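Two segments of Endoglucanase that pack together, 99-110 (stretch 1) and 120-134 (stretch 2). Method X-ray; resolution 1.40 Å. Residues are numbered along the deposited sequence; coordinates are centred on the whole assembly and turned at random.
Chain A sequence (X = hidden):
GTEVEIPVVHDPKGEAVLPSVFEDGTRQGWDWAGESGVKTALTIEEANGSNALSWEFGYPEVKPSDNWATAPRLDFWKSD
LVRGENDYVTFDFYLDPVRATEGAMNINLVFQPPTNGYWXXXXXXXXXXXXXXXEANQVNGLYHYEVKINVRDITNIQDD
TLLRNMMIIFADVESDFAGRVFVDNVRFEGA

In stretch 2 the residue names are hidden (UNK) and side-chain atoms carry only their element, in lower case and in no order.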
# COMPACT_ATOMS: atom_id res chain seq x y z
N ARG A 99 0.39 17.15 -16.70
CA ARG A 99 0.91 17.71 -15.45
C ARG A 99 1.34 16.54 -14.56
O ARG A 99 0.57 15.58 -14.36
CB ARG A 99 -0.17 18.53 -14.71
CG ARG A 99 0.28 19.06 -13.36
CD ARG A 99 -0.68 20.04 -12.75
NE ARG A 99 -2.01 19.45 -12.63
CZ ARG A 99 -3.14 20.02 -13.01
NH1 ARG A 99 -3.14 21.25 -13.48
NH2 ARG A 99 -4.28 19.39 -12.94
N ALA A 100 2.54 16.62 -14.02
CA ALA A 100 2.98 15.71 -12.96
C ALA A 100 4.21 16.30 -12.32
O ALA A 100 5.31 16.17 -12.87
CB ALA A 100 3.25 14.30 -13.52
N THR A 101 4.01 17.03 -11.24
CA THR A 101 5.11 17.76 -10.59
C THR A 101 5.34 17.36 -9.16
O THR A 101 6.36 17.74 -8.59
CB THR A 101 4.90 19.31 -10.61
OG1 THR A 101 3.84 19.69 -9.74
CG2 THR A 101 4.47 19.81 -12.00
N GLU A 102 4.43 16.58 -8.57
CA GLU A 102 4.55 16.26 -7.14
C GLU A 102 3.69 15.05 -6.77
O GLU A 102 2.81 14.64 -7.53
CB GLU A 102 4.15 17.46 -6.29
CG GLU A 102 2.73 17.90 -6.43
CD GLU A 102 2.50 19.24 -5.73
OE1 GLU A 102 3.49 19.80 -5.19
OE2 GLU A 102 1.36 19.72 -5.72
N GLY A 103 3.93 14.51 -5.59
CA GLY A 103 3.22 13.38 -5.08
C GLY A 103 3.58 12.06 -5.75
O GLY A 103 4.65 11.87 -6.32
N ALA A 104 2.64 11.14 -5.63
CA ALA A 104 2.84 9.76 -6.03
C ALA A 104 1.50 9.13 -6.34
O ALA A 104 0.44 9.74 -6.11
CB ALA A 104 3.60 8.99 -4.93
N MSE A 105 1.56 7.91 -6.85
CA MSE A 105 0.38 7.10 -7.16
C MSE A 105 0.64 5.71 -6.57
O MSE A 105 1.71 5.16 -6.84
CB MSE A 105 0.23 6.99 -8.66
CG MSE A 105 -0.93 6.11 -9.13
SE MSE A 105 -1.01 5.89 -11.07
CE MSE A 105 -1.78 7.30 -11.27
N ASN A 106 -0.32 5.16 -5.83
CA ASN A 106 -0.25 3.83 -5.24
C ASN A 106 -1.15 2.90 -6.02
O ASN A 106 -2.38 3.13 -6.08
CB ASN A 106 -0.71 3.85 -3.77
CG ASN A 106 0.35 4.37 -2.80
OD1 ASN A 106 0.02 4.67 -1.63
ND2 ASN A 106 1.57 4.44 -3.24
N ILE A 107 -0.57 1.83 -6.55
CA ILE A 107 -1.32 0.82 -7.29
C ILE A 107 -1.53 -0.40 -6.38
O ILE A 107 -0.56 -0.96 -5.84
CB ILE A 107 -0.56 0.42 -8.58
CG1 ILE A 107 -0.37 1.66 -9.46
CG2 ILE A 107 -1.32 -0.67 -9.30
CD1 ILE A 107 0.39 1.39 -10.71
N ASN A 108 -2.79 -0.80 -6.18
CA ASN A 108 -3.14 -1.96 -5.39
C ASN A 108 -3.93 -2.96 -6.20
O ASN A 108 -4.59 -2.64 -7.17
CB ASN A 108 -3.95 -1.55 -4.15
CG ASN A 108 -3.08 -0.90 -3.07
OD1 ASN A 108 -3.15 0.30 -2.88
ND2 ASN A 108 -2.18 -1.69 -2.44
N LEU A 109 -3.80 -4.21 -5.80
CA LEU A 109 -4.42 -5.33 -6.51
C LEU A 109 -5.30 -6.09 -5.53
O LEU A 109 -4.84 -6.50 -4.46
CB LEU A 109 -3.31 -6.23 -7.03
CG LEU A 109 -3.70 -7.53 -7.72
CD1 LEU A 109 -4.43 -7.28 -9.01
CD2 LEU A 109 -2.45 -8.39 -8.01
N VAL A 110 -6.54 -6.31 -5.91
CA VAL A 110 -7.57 -6.93 -5.09
C VAL A 110 -8.24 -8.02 -5.89
O VAL A 110 -8.43 -7.90 -7.11
CB VAL A 110 -8.63 -5.90 -4.63
CG1 VAL A 110 -9.78 -6.56 -3.86
CG2 VAL A 110 -7.96 -4.83 -3.80
N UNK A 120 -9.64 -10.13 -0.94
CA UNK A 120 -8.25 -10.36 -0.56
C UNK A 120 -7.42 -9.34 -1.32
O UNK A 120 -7.75 -8.95 -2.43
c UNK A 120 -8.58 -12.82 -0.05
c UNK A 120 -7.76 -11.80 -0.82
c UNK A 120 -7.72 -12.13 -2.29
N UNK A 121 -6.31 -8.95 -0.77
CA UNK A 121 -5.51 -7.90 -1.34
C UNK A 121 -4.05 -8.30 -1.35
O UNK A 121 -3.55 -8.85 -0.36
c UNK A 121 -5.57 -4.14 -0.32
o UNK A 121 -6.64 -4.14 0.30
c UNK A 121 -5.10 -5.39 -1.05
c UNK A 121 -5.71 -6.64 -0.50
n UNK A 121 -4.80 -3.07 -0.43
N UNK A 122 -3.32 -8.02 -2.42
CA UNK A 122 -1.90 -8.27 -2.41
C UNK A 122 -1.30 -7.35 -1.34
O UNK A 122 -1.63 -6.14 -1.29
c UNK A 122 -1.28 -7.99 -3.75
N UNK A 123 -0.49 -7.89 -0.44
CA UNK A 123 -0.02 -7.08 0.67
C UNK A 123 0.83 -5.88 0.33
O UNK A 123 0.75 -4.87 1.02
c UNK A 123 -0.07 -9.30 -0.29
c UNK A 123 1.00 -9.21 0.78
c UNK A 123 0.72 -8.08 1.56
N UNK A 124 1.62 -5.94 -0.73
CA UNK A 124 2.56 -4.87 -1.06
C UNK A 124 2.02 -3.93 -2.13
O UNK A 124 1.71 -4.34 -3.24
c UNK A 124 5.14 -8.71 -0.27
n UNK A 124 4.39 -9.67 -1.11
c UNK A 124 5.42 -7.40 -0.96
c UNK A 124 4.55 -6.27 -0.41
c UNK A 124 3.90 -5.45 -1.50
N UNK A 125 1.92 -2.66 -1.79
CA UNK A 125 1.57 -1.62 -2.73
C UNK A 125 2.71 -1.32 -3.71
O UNK A 125 3.87 -1.32 -3.29
c UNK A 125 0.78 0.76 -2.73
o UNK A 125 0.21 -0.74 -0.98
c UNK A 125 1.27 -0.41 -1.89
N UNK A 126 2.40 -1.10 -4.99
CA UNK A 126 3.36 -0.65 -6.00
C UNK A 126 3.21 0.86 -6.14
O UNK A 126 2.16 1.36 -6.53
c UNK A 126 4.14 0.18 -9.10
c UNK A 126 5.30 -1.83 -8.54
o UNK A 126 7.17 0.08 -11.08
c UNK A 126 6.21 -0.31 -10.17
c UNK A 126 3.12 -1.33 -7.37
c UNK A 126 6.31 -1.50 -9.43
c UNK A 126 5.13 0.52 -10.00
c UNK A 126 4.19 -1.00 -8.38
N UNK A 127 4.26 1.61 -5.89
CA UNK A 127 4.19 3.06 -5.80
C UNK A 127 5.04 3.70 -6.90
O UNK A 127 6.21 3.33 -7.10
c UNK A 127 4.58 5.03 -4.24
c UNK A 127 4.65 3.50 -4.40
o UNK A 127 3.78 2.94 -3.41
N UNK A 128 4.44 4.66 -7.60
CA UNK A 128 5.12 5.49 -8.58
C UNK A 128 5.27 6.88 -8.00
O UNK A 128 4.29 7.50 -7.61
c UNK A 128 4.27 5.57 -9.86
c UNK A 128 3.41 4.07 -11.69
c UNK A 128 4.24 4.18 -10.51
c UNK A 128 4.84 6.60 -10.82
N UNK A 129 6.50 7.37 -7.96
CA UNK A 129 6.82 8.65 -7.34
C UNK A 129 7.00 9.70 -8.43
O UNK A 129 7.95 9.64 -9.23
c UNK A 129 8.08 8.48 -6.49
c UNK A 129 8.34 9.65 -5.59
n UNK A 129 8.96 9.39 -4.45
o UNK A 129 7.97 10.79 -5.91
N UNK A 130 6.10 10.68 -8.50
CA UNK A 130 6.16 11.70 -9.57
C UNK A 130 7.35 12.63 -9.41
O UNK A 130 7.73 13.33 -10.37
c UNK A 130 2.59 11.44 -9.28
c UNK A 130 2.63 10.07 -11.65
c UNK A 130 1.56 9.96 -10.85
c UNK A 130 3.67 11.59 -10.08
c UNK A 130 4.85 12.46 -9.68
c UNK A 130 3.70 10.89 -11.28
c UNK A 130 1.52 10.64 -9.65
N UNK A 131 7.97 12.63 -8.25
CA UNK A 131 9.17 13.43 -8.08
C UNK A 131 10.39 12.76 -8.66
O UNK A 131 11.47 13.37 -8.72
o UNK A 131 7.89 15.52 -6.64
c UNK A 131 8.35 14.54 -5.99
c UNK A 131 9.43 13.71 -6.60
o UNK A 131 7.84 14.25 -4.89
N UNK A 132 10.24 11.50 -9.07
CA UNK A 132 11.34 10.73 -9.61
C UNK A 132 11.17 10.46 -11.13
O UNK A 132 11.80 9.53 -11.65
c UNK A 132 12.96 9.75 -6.85
o UNK A 132 13.92 9.68 -7.66
c UNK A 132 11.57 9.51 -7.34
o UNK A 132 13.08 10.03 -5.65
c UNK A 132 11.47 9.39 -8.86
N UNK A 133 10.35 11.23 -11.84
CA UNK A 133 10.17 11.01 -13.30
C UNK A 133 11.45 11.12 -14.14
O UNK A 133 11.60 10.44 -15.17
c UNK A 133 7.68 11.70 -13.41
c UNK A 133 9.11 11.96 -13.85
c UNK A 133 7.21 10.34 -13.88
c UNK A 133 6.76 12.78 -13.93
N UNK A 134 12.37 11.96 -13.72
CA UNK A 134 13.61 12.18 -14.46
C UNK A 134 14.49 10.91 -14.44
O UNK A 134 15.32 10.73 -15.34
c UNK A 134 14.34 13.40 -13.87
o UNK A 134 12.34 14.01 -11.87
o UNK A 134 13.86 14.10 -10.27
c UNK A 134 13.53 13.84 -11.45
c UNK A 134 14.62 13.29 -12.37
O HOH W 1 -0.12 -3.73 -5.05
O HOH W 2 -2.01 -4.43 -3.49

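Stretch 2 runs antiparallel to the strand of stretch 1, and its residues can be read from their atoms in turn. Position 120 carries three carbons, one bearing the other two, and reaches stretch 1 through its backbone, where its O lies 3.3 Å from Val 110 CA in a CA-H...O contact; it is Val 120. At position 121 three carbons run in a row, the third holding one oxygen and one nitrogen. The second of them lies 4.0 Å from Val 110 CG2, and the primary amide marks Gln 121. Position 122 has a single carbon, its CB, 4.2 Å from Leu 109 CB, while its N donates to Leu 109 O at 3.0 Å; this is Ala 122.

Position 123 has three carbons that close a ring onto the backbone N, which defines Pro 123, and it makes no contact with stretch 1. Position 124, four carbons in a row ending in nitrogen, also points away; it is Lys 124. Position 125 bears one carbon carrying an oxygen and a carbon. The oxygen accepts a hydrogen bond from Asn 108 ND2, and the methyl carbon packs near Asn 106 CB. The fork identifies Thr 125, with OG1 3.0 Å from Asn 108 ND2 and CG2 3.6 Å from Asn 106 CB.

Position 126 shows one carbon leading to a six-carbon ring that bears an oxygen, and its CB lies 4.3 Å from Ile 107 CB: Tyr 126. Position 127 repeats the carbon bearing one oxygen and one carbon, on the same face as Asn 106, and is Thr 127; its OG1 is 2.7 Å from Asn 106 ND2, but the angle is too poor for a hydrogen bond. Position 128 has four carbons forked at the first, with one arm two carbons long. This is Ile 128, whose CD1 meets Ile 107 CD1 at 4.2 Å.

Position 129 has two carbons, the second with one oxygen and one nitrogen, and faces the same side as Ala 104; it is Asn 129, and its OD1 accepts from the N of position 131 at 3.0 Å. Position 130 has one carbon and a bare six-carbon ring lying against Ala 100 and Met 105, hence Phe 130, with CZ 3.9 Å from Met 105 CB. Position 131 has two side-chain carbons, the second carrying two oxygens, near Thr 101 and Glu 102; a carboxylate on so short a chain is Asp 131. Position 132, three carbons ending in two oxygens, touches nothing here and is Glu 132. Position 133, four carbons forked at the second, is Leu 133, its CD1 3.8 Å from Ala 100 CB. Position 134 again has three carbons and two oxygens, out of reach: Glu 134.

Paired backbone hydrogen bonds join Met 105 to Ile 128 and Ile 107 to Tyr 126. The register then shifts by two; across this break, one water bridges Ile 107 O and Lys 124 O, and another links Leu 109 N to Ala 122 O. Phe 130 closes the other end, its N 2.9 Å from Gly 103 O.

Stretch 2 120-134: VQAPKTYTINFDELE
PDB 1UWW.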